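Local coordinates for protein putative laminarinase (Phanerochaete chrysosporium, PDB 2W39) that probably hydrolyses beta-glucans such as laminarin and lichenin, as an extracellular family 16 glycoside hydrolase of a white-rot fungus, at residues E115-E120 with T131-A136; A101-D106 with N246-L251; C165-P170 with P227-P232. One frame throughout, in Å; residues are numbered along the deposited sequence. Where two conformers were deposited one is given.

A beta-sandwich enzyme shows how one sheet can meet quite different partners. Interactions 1 and 2 are neighbours in the same sheet: strands 98-105 and 115-120 pair directly, Val116 O lying 2.9 Å from Glu104 N, and both contacts line the sugar site. Interaction 1 supplies mostly acids and an imidazole, whereas interaction 2 offers an indole and a methyl group. Interaction 3 lies farther out in the fold, its centre about 17 Å from that of interaction 2, and joins the two sheets by apolar contacts without a hydrogen bond. All three are largely buried; only interaction 3 includes an exposed touching residue, Pro170. Leu132 ties interactions 1 and 3 together.

Interaction 1 (E115-E120 with T131-A136); sequences EVDIIE and TLHTGA. With LGC (D-glucono-1,5-lactone), chain D; BGC (beta-D-glucopyranose), chain B.
Glu115, Asp117 and His133 meet in the sugar-binding cleft, on a beta hairpin whose EVDIIE strand carries the ExDxxE signature of glycoside hydrolase family 16; as in relatives, the first and last glutamates probably serve as nucleophile and general acid/base. Strands 115-117 and 131-133 run antiparallel, with Asp117 and Thr131 as a hydrogen-bonded pair in which Asp117 N reaches Thr131 O at 2.8 Å. Glu115, Asp117 and His133 all rise from the same face of the sheet. Glu115 CG stands anti to its backbone N (chi1 171°), and the extended chain then runs beside His133, where its carboxylate stacks on the imidazole with the planes 11° apart. Glu115 OE1 lies above the rim of that ring face and is 2.6 Å from O2 of the gluconolactone, which shares its place with an overlapping glucose; OE1 is also bonded to Trp110 NE1. Asp117 comes to the ring edge instead. Its OD2 is 2.9 Å from His133 NE2 in a weak, bent hydrogen bond, the carboxylate turned 71° from the ring. In the ring plane, a water sits 2.8 Å from the same His133 NE2 and is bonded to Glu120 OE1. At the ring's other nitrogen, ND1 is hydrogen-bonded to Asn162 OD1, which helps to fix the rotation. The other face of the hairpin is apolar: in one of its two conformers, Val116 places CG2 3.6 Å from Leu132 CD2, the two side chains lying alongside each other. Ile196 of strand 195-202, in the other sheet, touches both, while strand 98-105 pairs along the other edge of 115-120, away from 131-133, where Ile118 and Ile119 both face Ala102 in a classic beta bulge.

Interaction 2 (A101-D106 with N246-L251); sequences AAWETD and NIIINL. With LGC (D-glucono-1,5-lactone), chain D; BGC (beta-D-glucopyranose), chain B.
Trp103 and Ile248 form a hydrogen-bonded pair between antiparallel strands of the beta-sandwich, in the sheet that carries the sugar-binding cleft of this family 16 fold. The two backbones bond both ways, Ile248 N to Trp103 O at 2.8 Å. From CB, which packs near Val116 O of the next strand, Trp103 sends CG into the crowded position between the backbone N and the carbonyl carbon (chi1 57°). CD1 then passes 3.3 Å from Ile248 O, and NE1 donates to Asn250 OD1 at 2.8 Å. Ile248 CB lies over one face of the five-membered ring, a CH-pi contact 3.9 Å from the centroid, while Ile248 CG2 comes 3.8 Å from CE2. The opposite face is given to the sugar: C6 of the gluconolactone stands over it. Farther out, CZ2 and CH2 meet O4 of the bound ring, and CE3 on the other flank touches Glu115 OE2. Indole and isoleucine thus make a layered floor, and Ala101 CB, on the sugar's side of the indole, touches C6 from beside it. The bond that helps hold the ring's rotation is not quite flat: Asn250 OD1 sits 19° out of the plane of the indole, and the amide plane is turned 74° against it.

Interaction 3 (C165-P170 with P227-P232); sequences CGVQAP and PTAFFP
Val167 and Ala229 face each other across the gap between two layers of beta strand, a small illustration of how apolar bumps interlock where no hydrogen bond links the partners. The strand axes stay 7.7 Å apart, farther than neighbours within one sheet. At the middle, Val167 CB meets Ala229 CB at 3.8 Å; the alanine is small enough to receive the valine's branch, and Val167 CG1 also comes 3.8 Å from Thr228 O. The other methyl, Val167 CG2, turns to Phe231 and touches CZ at 3.8 Å, valine and phenylalanine sliding past each other in opposite directions. In the phenylalanine, CG stands anti to the carbonyl carbon (chi1 -60°), and the ring beyond it fits between Cys165 and Val167. Its CE2 nears Cys165 O at 3.4 Å, and Cys165 SG, tied to Cys155 in a disulfide, makes an oblique sulfur-aromatic contact, 4.9 Å from the ring centroid. An alanine in place of Phe231 would probably open a gap here, depriving Cys165 SG, Val167 CG2 and Leu132 of the ring they pack on. At the other end Thr228 CG2 enters the corner made by Ala169 CB and Pro170 CD, the latter 3.7 Å away, while Thr228 OG1 is hydrogen-bonded to Phe200 N. Such face-to-face interlocking of side chains from two stacked sheets is typical of the beta-sandwich.

Interaction 1 (E115-E120 with T131-A136)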
loop_
_atom_site.group_PDB
_atom_site.type_symbol
_atom_site.label_atom_id
_atom_site.label_comp_id
_atom_site.label_asym_id
_atom_site.label_seq_id
_atom_site.Cartn_x
_atom_site.Cartn_y
_atom_site.Cartn_z
ATOM N N GLU A 115 4.949 5.704 9.730
ATOM C CA GLU A 115 4.149 5.170 8.630
ATOM C C GLU A 115 5.130 4.759 7.553
ATOM O O GLU A 115 6.055 5.516 7.231
ATOM C CB GLU A 115 3.196 6.237 8.079
ATOM C CG GLU A 115 2.483 5.834 6.797
ATOM C CD GLU A 115 1.583 6.908 6.227
ATOM O OE1 GLU A 115 1.309 7.921 6.905
ATOM O OE2 GLU A 115 1.103 6.733 5.089
ATOM N N VAL A 116 4.972 3.558 7.005
ATOM C CA VAL A 116 5.714 3.167 5.805
ATOM C C VAL A 116 4.727 2.728 4.743
ATOM O O VAL A 116 3.948 1.781 4.936
ATOM C CB VAL A 116 6.803 2.077 6.059
ATOM C CG1 VAL A 116 6.235 0.879 6.830
ATOM C CG2 VAL A 116 7.419 1.648 4.721
ATOM N N ASP A 117 4.764 3.430 3.618
ATOM C CA ASP A 117 3.918 3.111 2.468
ATOM C C ASP A 117 4.715 2.226 1.546
ATOM O O ASP A 117 5.787 2.613 1.086
ATOM C CB ASP A 117 3.479 4.389 1.757
ATOM C CG ASP A 117 2.836 5.376 2.713
ATOM O OD1 ASP A 117 1.932 4.959 3.482
ATOM O OD2 ASP A 117 3.247 6.534 2.745
ATOM N N ILE A 118 4.200 1.018 1.310
ATOM C CA ILE A 118 4.901 -0.008 0.546
ATOM C C ILE A 118 4.441 -0.006 -0.915
ATOM O O ILE A 118 5.272 -0.007 -1.829
ATOM C CB ILE A 118 4.690 -1.395 1.206
ATOM C CG1 ILE A 118 5.196 -1.364 2.656
ATOM C CG2 ILE A 118 5.375 -2.469 0.380
ATOM C CD1 ILE A 118 4.771 -2.576 3.502
ATOM N N ILE A 119 3.123 -0.009 -1.115
ATOM C CA ILE A 119 2.504 0.167 -2.420
ATOM C C ILE A 119 1.611 1.380 -2.317
ATOM O O ILE A 119 0.760 1.449 -1.441
ATOM C CB ILE A 119 1.650 -1.045 -2.831
ATOM C CG1 ILE A 119 2.447 -2.357 -2.681
ATOM C CG2 ILE A 119 1.129 -0.838 -4.259
ATOM C CD1 ILE A 119 1.633 -3.625 -2.954
ATOM N N GLU A 120 1.785 2.350 -3.209
ATOM C CA GLU A 120 0.914 3.527 -3.183
ATOM C C GLU A 120 1.039 4.334 -4.454
ATOM O O GLU A 120 2.143 4.547 -4.964
ATOM C CB GLU A 120 1.288 4.461 -2.017
ATOM C CG GLU A 120 0.187 5.487 -1.743
ATOM C CD GLU A 120 0.517 6.508 -0.674
ATOM O OE1 GLU A 120 1.686 6.598 -0.241
ATOM O OE2 GLU A 120 -0.422 7.238 -0.281
ATOM N N THR A 131 7.395 5.296 0.835
ATOM C CA THR A 131 7.534 6.559 1.563
ATOM C C THR A 131 7.451 6.314 3.054
ATOM O O THR A 131 6.624 5.518 3.517
ATOM C CB THR A 131 6.390 7.510 1.150
ATOM O OG1 THR A 131 6.335 7.608 -0.277
ATOM C CG2 THR A 131 6.572 8.892 1.719
ATOM N N LEU A 132 8.277 7.043 3.808
ATOM C CA LEU A 132 8.079 7.097 5.258
ATOM C C LEU A 132 7.481 8.432 5.656
ATOM O O LEU A 132 7.828 9.480 5.086
ATOM C CB LEU A 132 9.381 6.931 6.043
ATOM C CG LEU A 132 10.280 5.760 5.672
ATOM C CD1 LEU A 132 11.432 5.670 6.647
ATOM C CD2 LEU A 132 9.533 4.437 5.611
ATOM N N HIS A 133 6.606 8.397 6.653
ATOM C CA HIS A 133 6.087 9.609 7.297
ATOM C C HIS A 133 6.361 9.462 8.781
ATOM O O HIS A 133 6.006 8.446 9.377
ATOM C CB HIS A 133 4.572 9.734 7.101
ATOM C CG HIS A 133 4.124 9.726 5.676
ATOM N ND1 HIS A 133 3.518 10.807 5.078
ATOM C CD2 HIS A 133 4.147 8.748 4.738
ATOM C CE1 HIS A 133 3.205 10.505 3.829
ATOM N NE2 HIS A 133 3.582 9.262 3.597
ATOM N N THR A 134 6.998 10.477 9.368
ATOM C CA THR A 134 7.415 10.427 10.762
ATOM C C THR A 134 7.175 11.779 11.417
ATOM O O THR A 134 6.787 12.758 10.761
ATOM C CB THR A 134 8.922 10.083 10.896
ATOM O OG1 THR A 134 9.700 11.166 10.367
ATOM C CG2 THR A 134 9.285 8.797 10.170
ATOM N N GLY A 135 7.453 11.827 12.710
ATOM C CA GLY A 135 7.658 13.101 13.405
ATOM C C GLY A 135 9.051 13.673 13.189
ATOM O O GLY A 135 9.799 13.281 12.284
ATOM N N ALA A 136 9.404 14.625 14.045
ATOM C CA ALA A 136 10.587 15.450 13.866
ATOM C C ALA A 136 11.898 14.688 13.855
ATOM O O ALA A 136 12.031 13.637 14.503
ATOM C CB ALA A 136 10.630 16.524 14.943
HETATM C C1 LGC D . -0.071 8.430 3.306
HETATM C C2 LGC D . -0.847 9.190 4.340
HETATM O O5 LGC D . -0.434 7.082 2.869
HETATM O O1 LGC D . 0.904 8.950 2.787
HETATM O O2 LGC D . 0.026 9.644 5.392
HETATM C C3 LGC D . -2.003 8.344 4.885
HETATM O O3 LGC D . -2.988 9.196 5.495
HETATM C C4 LGC D . -2.627 7.519 3.760
HETATM O O4 LGC D . -3.857 6.930 4.170
HETATM C C5 LGC D . -1.613 6.446 3.380
HETATM C C6 LGC D . -2.087 5.437 2.337
HETATM O O6 LGC D . -2.553 6.068 1.136
HETATM C C2 BGC B . -0.809 9.183 3.889
HETATM C C3 BGC B . -1.843 8.411 4.712
HETATM C C4 BGC B . -2.644 7.525 3.773
HETATM C C5 BGC B . -1.690 6.457 3.259
HETATM C C6 BGC B . -2.408 5.441 2.381
HETATM C C1 BGC B . -0.134 8.379 2.757
HETATM O O1 BGC B . -0.211 9.132 1.532
HETATM O O2 BGC B . 0.201 9.712 4.763
HETATM O O3 BGC B . -2.698 9.311 5.439
HETATM O O4 BGC B . -3.750 6.925 4.444
HETATM O O5 BGC B . -0.622 7.046 2.499
HETATM O O6 BGC B . -2.547 5.964 1.055
HETATM O O HOH W 1 4.303 6.003 -0.972
HETATM O O HOH W 2 2.787 8.843 0.901
#

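Interaction 2 (A101-D106 with N246-L251)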
loop_
_atom_site.group_PDB
_atom_site.type_symbol
_atom_site.label_atom_id
_atom_site.label_comp_id
_atom_site.label_asym_id
_atom_site.label_seq_id
_atom_site.Cartn_x
_atom_site.Cartn_y
_atom_site.Cartn_z
ATOM N N ALA A 101 -3.508 1.576 -1.502
ATOM C CA ALA A 101 -2.288 1.505 -0.720
ATOM C C ALA A 101 -2.172 0.202 0.051
ATOM O O ALA A 101 -3.175 -0.358 0.512
ATOM C CB ALA A 101 -2.195 2.700 0.241
ATOM N N ALA A 102 -0.925 -0.250 0.199
ATOM C CA ALA A 102 -0.561 -1.304 1.161
ATOM C C ALA A 102 0.558 -0.681 1.993
ATOM O O ALA A 102 1.561 -0.195 1.452
ATOM C CB ALA A 102 -0.092 -2.574 0.459
ATOM N N TRP A 103 0.378 -0.662 3.310
ATOM C CA TRP A 103 1.204 0.181 4.159
ATOM C C TRP A 103 1.152 -0.302 5.589
ATOM O O TRP A 103 0.407 -1.217 5.920
ATOM C CB TRP A 103 0.775 1.648 3.996
ATOM C CG TRP A 103 -0.650 1.975 4.276
ATOM C CD1 TRP A 103 -1.764 1.539 3.588
ATOM C CD2 TRP A 103 -1.117 2.949 5.208
ATOM N NE1 TRP A 103 -2.896 2.147 4.085
ATOM C CE2 TRP A 103 -2.525 3.023 5.075
ATOM C CE3 TRP A 103 -0.483 3.770 6.144
ATOM C CZ2 TRP A 103 -3.296 3.897 5.828
ATOM C CZ3 TRP A 103 -1.257 4.648 6.886
ATOM C CH2 TRP A 103 -2.647 4.688 6.731
ATOM N N GLU A 104 1.954 0.345 6.427
ATOM C CA GLU A 104 1.932 0.080 7.868
ATOM C C GLU A 104 1.940 1.394 8.608
ATOM O O GLU A 104 2.603 2.355 8.195
ATOM C CB GLU A 104 3.144 -0.741 8.338
ATOM C CG GLU A 104 3.274 -2.066 7.644
ATOM C CD GLU A 104 4.380 -2.934 8.222
ATOM O OE1 GLU A 104 5.172 -2.441 9.050
ATOM O OE2 GLU A 104 4.453 -4.132 7.834
ATOM N N THR A 105 1.210 1.438 9.717
ATOM C CA THR A 105 1.259 2.601 10.596
ATOM C C THR A 105 0.725 2.248 11.974
ATOM O O THR A 105 0.225 1.137 12.197
ATOM C CB THR A 105 0.468 3.791 9.981
ATOM O OG1 THR A 105 0.836 4.998 10.653
ATOM C CG2 THR A 105 -1.039 3.582 10.110
ATOM N N ASP A 106 0.838 3.216 12.880
ATOM C CA ASP A 106 0.126 3.206 14.138
ATOM C C ASP A 106 -0.847 4.390 14.085
ATOM O O ASP A 106 -0.451 5.560 14.235
ATOM C CB ASP A 106 1.154 3.335 15.268
ATOM C CG ASP A 106 0.545 3.285 16.637
ATOM O OD1 ASP A 106 -0.668 3.490 16.766
ATOM O OD2 ASP A 106 1.306 3.043 17.616
ATOM N N ASN A 246 0.342 -1.721 12.582
ATOM C CA ASN A 246 -0.534 -2.641 11.851
ATOM C C ASN A 246 -0.229 -2.558 10.359
ATOM O O ASN A 246 0.248 -1.526 9.868
ATOM C CB ASN A 246 -2.014 -2.256 12.020
ATOM C CG ASN A 246 -2.434 -2.103 13.470
ATOM O OD1 ASN A 246 -2.203 -1.057 14.077
ATOM N ND2 ASN A 246 -3.057 -3.144 14.023
ATOM N N ILE A 247 -0.567 -3.642 9.665
ATOM C CA ILE A 247 -0.575 -3.655 8.201
ATOM C C ILE A 247 -1.973 -3.262 7.718
ATOM O O ILE A 247 -2.985 -3.778 8.232
ATOM C CB ILE A 247 -0.206 -5.064 7.672
ATOM C CG1 ILE A 247 1.250 -5.381 8.013
ATOM C CG2 ILE A 247 -0.482 -5.191 6.162
ATOM C CD1 ILE A 247 1.652 -6.851 7.852
ATOM N N ILE A 248 -2.024 -2.323 6.776
ATOM C CA ILE A 248 -3.278 -1.821 6.207
ATOM C C ILE A 248 -3.244 -1.987 4.695
ATOM O O ILE A 248 -2.230 -1.697 4.050
ATOM C CB ILE A 248 -3.536 -0.343 6.610
ATOM C CG1 ILE A 248 -3.568 -0.223 8.142
ATOM C CG2 ILE A 248 -4.854 0.178 5.984
ATOM C CD1 ILE A 248 -3.715 1.202 8.649
ATOM N N ILE A 249 -4.354 -2.462 4.134
ATOM C CA ILE A 249 -4.533 -2.536 2.687
ATOM C C ILE A 249 -5.879 -1.899 2.372
ATOM O O ILE A 249 -6.892 -2.280 2.959
ATOM C CB ILE A 249 -4.477 -3.982 2.143
ATOM C CG1 ILE A 249 -3.193 -4.677 2.604
ATOM C CG2 ILE A 249 -4.602 -3.965 0.623
ATOM C CD1 ILE A 249 -3.189 -6.193 2.348
ATOM N N ASN A 250 -5.894 -0.905 1.484
ATOM C CA ASN A 250 -7.116 -0.127 1.267
ATOM C C ASN A 250 -7.240 0.373 -0.148
ATOM O O ASN A 250 -6.290 0.324 -0.933
ATOM C CB ASN A 250 -7.193 1.072 2.242
ATOM C CG ASN A 250 -6.175 2.134 1.916
ATOM O OD1 ASN A 250 -4.998 1.993 2.259
ATOM N ND2 ASN A 250 -6.600 3.186 1.212
ATOM N N LEU A 251 -8.424 0.896 -0.439
ATOM C CA LEU A 251 -8.658 1.621 -1.676
ATOM C C LEU A 251 -9.572 2.798 -1.359
ATOM O O LEU A 251 -10.724 2.607 -0.965
ATOM C CB LEU A 251 -9.309 0.702 -2.706
ATOM C CG LEU A 251 -9.853 1.393 -3.967
ATOM C CD1 LEU A 251 -8.751 2.112 -4.748
ATOM C CD2 LEU A 251 -10.589 0.380 -4.843
HETATM C C1 LGC D . -0.071 8.430 3.306
HETATM C C2 LGC D . -0.847 9.190 4.340
HETATM O O5 LGC D . -0.434 7.082 2.869
HETATM O O1 LGC D . 0.904 8.950 2.787
HETATM O O2 LGC D . 0.026 9.644 5.392
HETATM C C3 LGC D . -2.003 8.344 4.885
HETATM O O3 LGC D . -2.988 9.196 5.495
HETATM C C4 LGC D . -2.627 7.519 3.760
HETATM O O4 LGC D . -3.857 6.930 4.170
HETATM C C5 LGC D . -1.613 6.446 3.380
HETATM C C6 LGC D . -2.087 5.437 2.337
HETATM O O6 LGC D . -2.553 6.068 1.136
HETATM C C2 BGC B . -0.809 9.183 3.889
HETATM C C3 BGC B . -1.843 8.411 4.712
HETATM C C4 BGC B . -2.644 7.525 3.773
HETATM C C5 BGC B . -1.690 6.457 3.259
HETATM C C6 BGC B . -2.408 5.441 2.381
HETATM C C1 BGC B . -0.134 8.379 2.757
HETATM O O1 BGC B . -0.211 9.132 1.532
HETATM O O2 BGC B . 0.201 9.712 4.763
HETATM O O3 BGC B . -2.698 9.311 5.439
HETATM O O4 BGC B . -3.750 6.925 4.444
HETATM O O5 BGC B . -0.622 7.046 2.499
HETATM O O6 BGC B . -2.547 5.964 1.055
#

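Interaction 3 (C165-P170 with P227-P232)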
loop_
_atom_site.group_PDB
_atom_site.type_symbol
_atom_site.label_atom_id
_atom_site.label_comp_id
_atom_site.label_asym_id
_atom_site.label_seq_id
_atom_site.Cartn_x
_atom_site.Cartn_y
_atom_site.Cartn_z
ATOM N N CYS A 165 9.230 11.167 3.242
ATOM C CA CYS A 165 10.431 10.968 2.433
ATOM C C CYS A 165 10.195 9.774 1.517
ATOM O O CYS A 165 9.966 8.660 1.984
ATOM C CB CYS A 165 11.664 10.736 3.302
ATOM S SG CYS A 165 11.478 9.389 4.514
ATOM N N GLY A 166 10.179 10.047 0.219
ATOM C CA GLY A 166 9.718 9.087 -0.785
ATOM C C GLY A 166 10.801 8.593 -1.718
ATOM O O GLY A 166 11.815 9.268 -1.934
ATOM N N VAL A 167 10.541 7.431 -2.302
ATOM C CA VAL A 167 11.376 6.835 -3.324
ATOM C C VAL A 167 10.441 6.312 -4.402
ATOM O O VAL A 167 9.457 5.624 -4.101
ATOM C CB VAL A 167 12.215 5.663 -2.761
ATOM C CG1 VAL A 167 13.010 4.957 -3.873
ATOM C CG2 VAL A 167 13.166 6.154 -1.663
ATOM N N GLN A 168 10.759 6.627 -5.659
ATOM C CA GLN A 168 10.017 6.122 -6.816
ATOM C C GLN A 168 10.669 4.844 -7.343
ATOM O O GLN A 168 11.883 4.819 -7.571
ATOM C CB GLN A 168 10.006 7.179 -7.930
ATOM C CG GLN A 168 9.399 8.517 -7.533
ATOM C CD GLN A 168 7.891 8.532 -7.630
ATOM O OE1 GLN A 168 7.191 8.667 -6.620
ATOM N NE2 GLN A 168 7.374 8.405 -8.855
ATOM N N ALA A 169 9.880 3.789 -7.553
ATOM C CA ALA A 169 10.402 2.564 -8.167
ATOM C C ALA A 169 10.916 2.839 -9.584
ATOM O O ALA A 169 10.418 3.748 -10.256
ATOM C CB ALA A 169 9.354 1.486 -8.198
ATOM N N PRO A 170 11.918 2.069 -10.042
ATOM C CA PRO A 170 12.527 2.371 -11.338
ATOM C C PRO A 170 11.763 1.894 -12.553
ATOM O O PRO A 170 12.113 2.309 -13.665
ATOM C CB PRO A 170 13.875 1.644 -11.258
ATOM C CG PRO A 170 13.610 0.490 -10.327
ATOM C CD PRO A 170 12.667 1.031 -9.307
ATOM N N PRO A 227 17.816 -3.357 -2.436
ATOM C CA PRO A 227 16.408 -2.978 -2.336
ATOM C C PRO A 227 16.000 -1.927 -3.365
ATOM O O PRO A 227 16.827 -1.173 -3.890
ATOM C CB PRO A 227 16.298 -2.419 -0.908
ATOM C CG PRO A 227 17.655 -1.893 -0.626
ATOM C CD PRO A 227 18.598 -2.876 -1.279
ATOM N N THR A 228 14.710 -1.877 -3.646
ATOM C CA THR A 228 14.142 -0.842 -4.487
ATOM C C THR A 228 14.152 0.516 -3.773
ATOM O O THR A 228 14.508 1.542 -4.363
ATOM C CB THR A 228 12.719 -1.242 -4.899
ATOM O OG1 THR A 228 12.751 -2.547 -5.494
ATOM C CG2 THR A 228 12.157 -0.258 -5.890
ATOM N N ALA A 229 13.738 0.506 -2.499
ATOM C CA ALA A 229 13.810 1.693 -1.644
ATOM C C ALA A 229 14.577 1.325 -0.389
ATOM O O ALA A 229 14.372 0.265 0.191
ATOM C CB ALA A 229 12.404 2.193 -1.264
ATOM N N PHE A 230 15.462 2.224 0.031
ATOM C CA PHE A 230 16.285 2.059 1.235
ATOM C C PHE A 230 16.163 3.324 2.053
ATOM O O PHE A 230 16.364 4.443 1.556
ATOM C CB PHE A 230 17.738 1.840 0.794
ATOM C CG PHE A 230 18.753 1.598 1.912
ATOM C CD1 PHE A 230 20.074 1.983 1.712
ATOM C CD2 PHE A 230 18.431 0.955 3.111
ATOM C CE1 PHE A 230 21.048 1.747 2.666
ATOM C CE2 PHE A 230 19.404 0.708 4.074
ATOM C CZ PHE A 230 20.719 1.110 3.839
ATOM N N PHE A 231 15.831 3.122 3.320
ATOM C CA PHE A 231 15.706 4.186 4.313
ATOM C C PHE A 231 16.659 3.843 5.450
ATOM O O PHE A 231 16.282 3.194 6.424
ATOM C CB PHE A 231 14.265 4.287 4.802
ATOM C CG PHE A 231 13.293 4.598 3.708
ATOM C CD1 PHE A 231 12.491 3.593 3.151
ATOM C CD2 PHE A 231 13.174 5.899 3.211
ATOM C CE1 PHE A 231 11.593 3.904 2.119
ATOM C CE2 PHE A 231 12.275 6.206 2.187
ATOM C CZ PHE A 231 11.484 5.201 1.647
ATOM N N PRO A 232 17.939 4.235 5.314
ATOM C CA PRO A 232 18.927 3.920 6.350
ATOM C C PRO A 232 18.751 4.849 7.556
ATOM O O PRO A 232 17.964 5.805 7.525
ATOM C CB PRO A 232 20.249 4.211 5.646
ATOM C CG PRO A 232 19.913 5.280 4.683
ATOM C CD PRO A 232 18.530 4.942 4.164
#